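CrRbcX-IIa (Chlamydomonas reinhardtii, PDB 5BS1) probably acts as a homodimeric, all-helical chaperone in the assembly of the carbon-fixing enzyme Rubisco. Local coordinates at residues A[21-33]-A[85-99]. Sequence-based numbering, arbitrary orientation. Where two conformers were deposited one is given.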
loop_
_atom_site.group_PDB
_atom_site.type_symbol
_atom_site.label_atom_id
_atom_site.label_comp_id
_atom_site.label_asym_id
_atom_site.label_seq_id
_atom_site.Cartn_x
_atom_site.Cartn_y
_atom_site.Cartn_z
ATOM N N LEU A 21 -1.594 -4.633 -0.855
ATOM C CA LEU A 21 -2.888 -4.487 -1.565
ATOM C C LEU A 21 -3.796 -5.673 -1.252
ATOM O O LEU A 21 -4.994 -5.497 -1.025
ATOM C CB LEU A 21 -2.717 -4.362 -3.077
ATOM C CG LEU A 21 -2.178 -3.026 -3.577
ATOM C CD1 LEU A 21 -1.784 -3.159 -5.016
ATOM C CD2 LEU A 21 -3.165 -1.896 -3.373
ATOM N N ARG A 22 -3.231 -6.876 -1.201
ATOM C CA ARG A 22 -4.031 -8.051 -0.876
ATOM C C ARG A 22 -4.685 -7.899 0.478
ATOM O O ARG A 22 -5.857 -8.259 0.655
ATOM C CB ARG A 22 -3.160 -9.324 -0.945
ATOM C CG ARG A 22 -2.809 -9.715 -2.395
ATOM C CD ARG A 22 -2.491 -11.188 -2.573
ATOM N NE ARG A 22 -3.638 -11.905 -2.062
ATOM C CZ ARG A 22 -3.656 -12.807 -1.092
ATOM N NH1 ARG A 22 -4.845 -13.193 -0.633
ATOM N NH2 ARG A 22 -2.537 -13.371 -0.633
ATOM N N SER A 23 -3.935 -7.402 1.455
ATOM C CA SER A 23 -4.502 -7.159 2.801
ATOM C C SER A 23 -5.567 -6.087 2.748
ATOM O O SER A 23 -6.641 -6.199 3.362
ATOM C CB SER A 23 -3.445 -6.761 3.827
ATOM O OG SER A 23 -2.616 -7.850 4.140
ATOM N N LEU A 24 -5.298 -5.019 2.002
ATOM C CA LEU A 24 -6.307 -3.969 1.811
ATOM C C LEU A 24 -7.606 -4.533 1.220
ATOM O O LEU A 24 -8.709 -4.218 1.674
ATOM C CB LEU A 24 -5.751 -2.853 0.928
ATOM C CG LEU A 24 -6.730 -1.737 0.567
ATOM C CD1 LEU A 24 -7.191 -0.981 1.799
ATOM C CD2 LEU A 24 -6.163 -0.787 -0.473
ATOM N N PHE A 25 -7.498 -5.383 0.210
ATOM C CA PHE A 25 -8.653 -5.948 -0.463
ATOM C C PHE A 25 -9.444 -6.850 0.467
ATOM O O PHE A 25 -10.672 -6.880 0.420
ATOM C CB PHE A 25 -8.256 -6.671 -1.751
ATOM C CG PHE A 25 -7.548 -5.800 -2.789
ATOM C CD1 PHE A 25 -7.624 -4.404 -2.791
ATOM C CD2 PHE A 25 -6.860 -6.416 -3.808
ATOM C CE1 PHE A 25 -6.971 -3.648 -3.767
ATOM C CE2 PHE A 25 -6.199 -5.666 -4.769
ATOM C CZ PHE A 25 -6.276 -4.285 -4.762
ATOM N N THR A 26 -8.744 -7.577 1.331
ATOM C CA THR A 26 -9.408 -8.399 2.312
ATOM C C THR A 26 -10.216 -7.545 3.262
ATOM O O THR A 26 -11.355 -7.877 3.591
ATOM C CB THR A 26 -8.383 -9.273 3.084
ATOM O OG1 THR A 26 -7.659 -10.086 2.130
ATOM C CG2 THR A 26 -9.076 -10.175 4.093
ATOM N N PHE A 27 -9.632 -6.433 3.715
ATOM C CA PHE A 27 -10.305 -5.478 4.610
ATOM C C PHE A 27 -11.496 -4.822 3.928
ATOM O O PHE A 27 -12.577 -4.696 4.521
ATOM C CB PHE A 27 -9.287 -4.423 5.054
ATOM C CG PHE A 27 -9.867 -3.342 5.911
ATOM C CD1 PHE A 27 -10.001 -3.533 7.268
ATOM C CD2 PHE A 27 -10.297 -2.148 5.351
ATOM C CE1 PHE A 27 -10.541 -2.523 8.059
ATOM C CE2 PHE A 27 -10.830 -1.144 6.132
ATOM C CZ PHE A 27 -10.948 -1.337 7.482
ATOM N N VAL A 28 -11.311 -4.419 2.678
ATOM C CA VAL A 28 -12.411 -3.857 1.889
ATOM C C VAL A 28 -13.565 -4.854 1.808
ATOM O O VAL A 28 -14.738 -4.480 2.012
ATOM C CB VAL A 28 -11.956 -3.428 0.477
ATOM C CG1 VAL A 28 -13.156 -3.163 -0.433
ATOM C CG2 VAL A 28 -11.095 -2.189 0.585
ATOM N N ALA A 29 -13.246 -6.097 1.481
ATOM C CA ALA A 29 -14.247 -7.160 1.383
ATOM C C ALA A 29 -15.011 -7.298 2.699
ATOM O O ALA A 29 -16.235 -7.474 2.703
ATOM C CB ALA A 29 -13.627 -8.501 0.989
ATOM N N ALA A 30 -14.292 -7.324 3.805
ATOM C CA ALA A 30 -14.908 -7.455 5.116
ATOM C C ALA A 30 -15.894 -6.326 5.378
ATOM O O ALA A 30 -17.000 -6.566 5.913
ATOM C CB ALA A 30 -13.857 -7.478 6.221
ATOM N N ARG A 31 -15.501 -5.094 5.040
ATOM C CA ARG A 31 -16.409 -3.959 5.198
ATOM C C ARG A 31 -17.629 -4.090 4.335
ATOM O O ARG A 31 -18.734 -3.800 4.793
ATOM C CB ARG A 31 -15.725 -2.637 4.880
ATOM C CG ARG A 31 -14.709 -2.199 5.897
ATOM C CD ARG A 31 -14.299 -0.764 5.569
ATOM N NE ARG A 31 -15.326 0.209 6.001
ATOM C CZ ARG A 31 -15.729 1.283 5.319
ATOM N NH1 ARG A 31 -16.646 2.084 5.855
ATOM N NH2 ARG A 31 -15.254 1.564 4.115
ATOM N N VAL A 32 -17.453 -4.522 3.091
ATOM C CA VAL A 32 -18.565 -4.744 2.162
ATOM C C VAL A 32 -19.543 -5.757 2.713
ATOM O O VAL A 32 -20.750 -5.515 2.744
ATOM C CB VAL A 32 -18.064 -5.203 0.764
ATOM C CG1 VAL A 32 -19.186 -5.786 -0.097
ATOM C CG2 VAL A 32 -17.398 -4.054 0.042
ATOM N N VAL A 33 -19.025 -6.880 3.177
ATOM C CA VAL A 33 -19.859 -7.946 3.685
ATOM C C VAL A 33 -20.556 -7.507 4.966
ATOM O O VAL A 33 -21.715 -7.821 5.160
ATOM C CB VAL A 33 -19.038 -9.250 3.846
ATOM C CG1 VAL A 33 -19.814 -10.337 4.591
ATOM C CG2 VAL A 33 -18.643 -9.775 2.461
ATOM N N ARG A 85 -17.812 -16.230 1.404
ATOM C CA ARG A 85 -18.302 -14.961 0.935
ATOM C C ARG A 85 -17.209 -13.877 0.903
ATOM O O ARG A 85 -17.114 -13.132 -0.064
ATOM C CB ARG A 85 -19.474 -14.490 1.805
ATOM C CG ARG A 85 -20.045 -13.149 1.397
ATOM C CD ARG A 85 -20.640 -13.160 0.008
ATOM N NE ARG A 85 -21.202 -11.853 -0.325
ATOM C CZ ARG A 85 -21.277 -11.348 -1.546
ATOM N NH1 ARG A 85 -20.868 -12.053 -2.596
ATOM N NH2 ARG A 85 -21.755 -10.125 -1.735
ATOM N N LEU A 86 -16.406 -13.815 1.949
ATOM C CA LEU A 86 -15.319 -12.827 2.028
ATOM C C LEU A 86 -14.315 -13.096 0.902
ATOM O O LEU A 86 -13.814 -12.156 0.303
ATOM C CB LEU A 86 -14.632 -12.904 3.369
ATOM C CG LEU A 86 -15.434 -12.388 4.560
ATOM C CD1 LEU A 86 -14.811 -12.857 5.863
ATOM C CD2 LEU A 86 -15.553 -10.869 4.511
HETATM N N MSE A 87 -14.026 -14.372 0.655
HETATM C CA MSE A 87 -13.111 -14.773 -0.445
HETATM C C MSE A 87 -13.642 -14.354 -1.790
HETATM O O MSE A 87 -12.904 -13.833 -2.608
HETATM C CB MSE A 87 -12.872 -16.279 -0.406
HETATM C CG MSE A 87 -11.832 -16.516 0.666
HETATM SE SE MSE A 87 -11.079 -18.330 0.765
HETATM C CE MSE A 87 -12.708 -18.765 1.685
ATOM N N GLU A 88 -14.937 -14.570 -2.027
ATOM C CA GLU A 88 -15.582 -14.202 -3.277
ATOM C C GLU A 88 -15.449 -12.687 -3.495
ATOM O O GLU A 88 -15.137 -12.227 -4.593
ATOM C CB GLU A 88 -17.065 -14.643 -3.228
ATOM C CG GLU A 88 -17.991 -14.149 -4.331
ATOM C CD GLU A 88 -19.414 -14.734 -4.210
ATOM O OE1 GLU A 88 -19.989 -14.803 -3.089
ATOM O OE2 GLU A 88 -19.970 -15.155 -5.245
ATOM N N VAL A 89 -15.776 -11.927 -2.456
ATOM C CA VAL A 89 -15.810 -10.469 -2.565
ATOM C C VAL A 89 -14.395 -9.914 -2.807
ATOM O O VAL A 89 -14.207 -9.023 -3.641
ATOM C CB VAL A 89 -16.520 -9.834 -1.352
ATOM C CG1 VAL A 89 -16.390 -8.320 -1.350
ATOM C CG2 VAL A 89 -17.994 -10.218 -1.351
ATOM N N ARG A 90 -13.403 -10.403 -2.085
ATOM C CA ARG A 90 -12.052 -9.868 -2.259
ATOM C C ARG A 90 -11.477 -10.220 -3.634
ATOM O O ARG A 90 -10.706 -9.447 -4.191
ATOM C CB ARG A 90 -11.099 -10.263 -1.128
ATOM C CG ARG A 90 -10.570 -11.689 -1.194
ATOM C CD ARG A 90 -9.662 -11.981 -0.022
ATOM N NE ARG A 90 -9.123 -13.327 -0.075
ATOM C CZ ARG A 90 -8.115 -13.779 0.680
ATOM N NH1 ARG A 90 -7.528 -13.000 1.564
ATOM N NH2 ARG A 90 -7.709 -15.043 0.570
ATOM N N GLU A 91 -11.898 -11.353 -4.204
ATOM C CA GLU A 91 -11.485 -11.745 -5.542
ATOM C C GLU A 91 -12.221 -10.894 -6.590
ATOM O O GLU A 91 -11.588 -10.391 -7.547
ATOM C CB GLU A 91 -11.738 -13.246 -5.755
ATOM C CG GLU A 91 -11.239 -13.747 -7.103
ATOM C CD GLU A 91 -11.113 -15.271 -7.203
ATOM O OE1 GLU A 91 -11.044 -16.007 -6.186
ATOM O OE2 GLU A 91 -11.028 -15.760 -8.357
ATOM N N ALA A 92 -13.516 -10.688 -6.400
ATOM C CA ALA A 92 -14.276 -9.831 -7.291
ATOM C C ALA A 92 -13.719 -8.413 -7.298
ATOM O O ALA A 92 -13.673 -7.762 -8.336
ATOM C CB ALA A 92 -15.746 -9.816 -6.918
ATOM N N TYR A 93 -13.218 -7.977 -6.154
ATOM C CA TYR A 93 -12.742 -6.601 -5.981
ATOM C C TYR A 93 -11.517 -6.334 -6.850
ATOM O O TYR A 93 -11.284 -5.199 -7.236
ATOM C CB TYR A 93 -12.472 -6.250 -4.504
ATOM C CG TYR A 93 -12.216 -4.803 -4.299
ATOM C CD1 TYR A 93 -10.967 -4.341 -3.911
ATOM C CD2 TYR A 93 -13.214 -3.878 -4.542
ATOM C CE1 TYR A 93 -10.726 -3.001 -3.708
ATOM C CE2 TYR A 93 -12.976 -2.523 -4.388
ATOM C CZ TYR A 93 -11.734 -2.092 -3.989
ATOM O OH TYR A 93 -11.495 -0.729 -3.877
ATOM N N LEU A 94 -10.786 -7.373 -7.212
ATOM C CA LEU A 94 -9.648 -7.220 -8.113
ATOM C C LEU A 94 -10.013 -6.526 -9.403
ATOM O O LEU A 94 -9.188 -5.792 -9.961
ATOM C CB LEU A 94 -9.012 -8.572 -8.447
ATOM C CG LEU A 94 -8.452 -9.359 -7.274
ATOM C CD1 LEU A 94 -8.086 -10.766 -7.702
ATOM C CD2 LEU A 94 -7.270 -8.596 -6.696
ATOM N N ASP A 95 -11.211 -6.779 -9.900
ATOM C CA ASP A 95 -11.633 -6.206 -11.161
ATOM C C ASP A 95 -12.407 -4.884 -10.989
ATOM O O ASP A 95 -12.594 -4.185 -11.970
ATOM C CB ASP A 95 -12.460 -7.206 -11.920
ATOM C CG ASP A 95 -11.643 -8.390 -12.392
ATOM O OD1 ASP A 95 -10.432 -8.251 -12.605
ATOM O OD2 ASP A 95 -12.247 -9.453 -12.533
ATOM N N GLU A 96 -12.781 -4.551 -9.761
ATOM C CA GLU A 96 -13.441 -3.276 -9.426
ATOM C C GLU A 96 -12.420 -2.185 -9.151
ATOM O O GLU A 96 -12.618 -1.010 -9.489
ATOM C CB GLU A 96 -14.322 -3.462 -8.189
ATOM C CG GLU A 96 -15.402 -4.515 -8.396
ATOM C CD GLU A 96 -16.022 -4.983 -7.091
ATOM O OE1 GLU A 96 -16.192 -4.150 -6.160
ATOM O OE2 GLU A 96 -16.321 -6.190 -6.995
ATOM N N PHE A 97 -11.311 -2.575 -8.531
ATOM C CA PHE A 97 -10.287 -1.620 -8.089
ATOM C C PHE A 97 -9.719 -0.890 -9.295
ATOM O O PHE A 97 -9.402 -1.487 -10.321
ATOM C CB PHE A 97 -9.175 -2.369 -7.357
ATOM C CG PHE A 97 -8.114 -1.502 -6.735
ATOM C CD1 PHE A 97 -8.379 -0.745 -5.600
ATOM C CD2 PHE A 97 -6.820 -1.495 -7.228
ATOM C CE1 PHE A 97 -7.400 -0.006 -4.997
ATOM C CE2 PHE A 97 -5.847 -0.746 -6.640
ATOM C CZ PHE A 97 -6.130 0.029 -5.528
ATOM N N GLU A 98 -9.604 0.419 -9.159
ATOM C CA GLU A 98 -9.158 1.262 -10.286
ATOM C C GLU A 98 -7.624 1.361 -10.279
ATOM O O GLU A 98 -7.035 2.302 -9.774
ATOM C CB GLU A 98 -9.841 2.623 -10.219
ATOM C CG GLU A 98 -11.340 2.448 -10.410
ATOM C CD GLU A 98 -12.150 3.713 -10.247
ATOM O OE1 GLU A 98 -11.671 4.742 -10.681
ATOM O OE2 GLU A 98 -13.290 3.658 -9.744
ATOM N N TRP A 99 -6.998 0.367 -10.869
ATOM C CA TRP A 99 -5.551 0.208 -10.860
ATOM C C TRP A 99 -4.845 1.376 -11.490
ATOM O O TRP A 99 -3.887 1.896 -10.928
ATOM C CB TRP A 99 -5.157 -1.074 -11.631
ATOM C CG TRP A 99 -5.645 -2.312 -10.974
ATOM C CD1 TRP A 99 -6.804 -2.996 -11.254
ATOM C CD2 TRP A 99 -4.998 -3.035 -9.922
ATOM N NE1 TRP A 99 -6.925 -4.066 -10.412
ATOM C CE2 TRP A 99 -5.821 -4.142 -9.610
ATOM C CE3 TRP A 99 -3.813 -2.860 -9.225
ATOM C CZ2 TRP A 99 -5.494 -5.046 -8.612
ATOM C CZ3 TRP A 99 -3.486 -3.776 -8.213
ATOM C CH2 TRP A 99 -4.321 -4.849 -7.937
#
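R85 and L86 begin the contact with aliphatic surface: CG of R85 and CD2 of L86 both press on the CG2 methyl of V33, and the same L86 CD2 lies 3.5 Å from A30 CA. One turn on, V89 CG1 lies 3.6 Å from A29 CB. Alanine suits this crossing, since its single methyl permits the helix axes to approach to 8.3 Å. CG of R90 lies between the backbone N and the carbonyl carbon (chi1 77°), and the chain then runs extended to NE beside T26. Arginine suits the place: its length lets R90 NH1 give T26 OG1 a 3.0 Å hydrogen bond in the guanidinium plane, and its other N-H groups serve D69 and N114 of the second subunit. R22 NH1 sits over one face of this guanidinium; D69 bridges both arginines, which should offset their like charges. Y93 and F25 pair offset edge-to-face, the edge of Y93 toward F25, while V28 CG1 lies over the centre of the Y93 ring in a CH-pi contact. L94 CD2 packs against F25 CD2. F97 offers its face to the edge of F25, whose flat ring can thus serve two aromatic neighbours at once. W99 meets F25 and L21 with its six-membered ring, its NE1 tied to L94 O by a nearly straight bond. Small A29 thus marks the close approach of helices 13-38 and 80-96, flanked toward L21 by the F25, Y93, F97 and W99 aromatic cluster, in the helical bundle of an RbcX subunit.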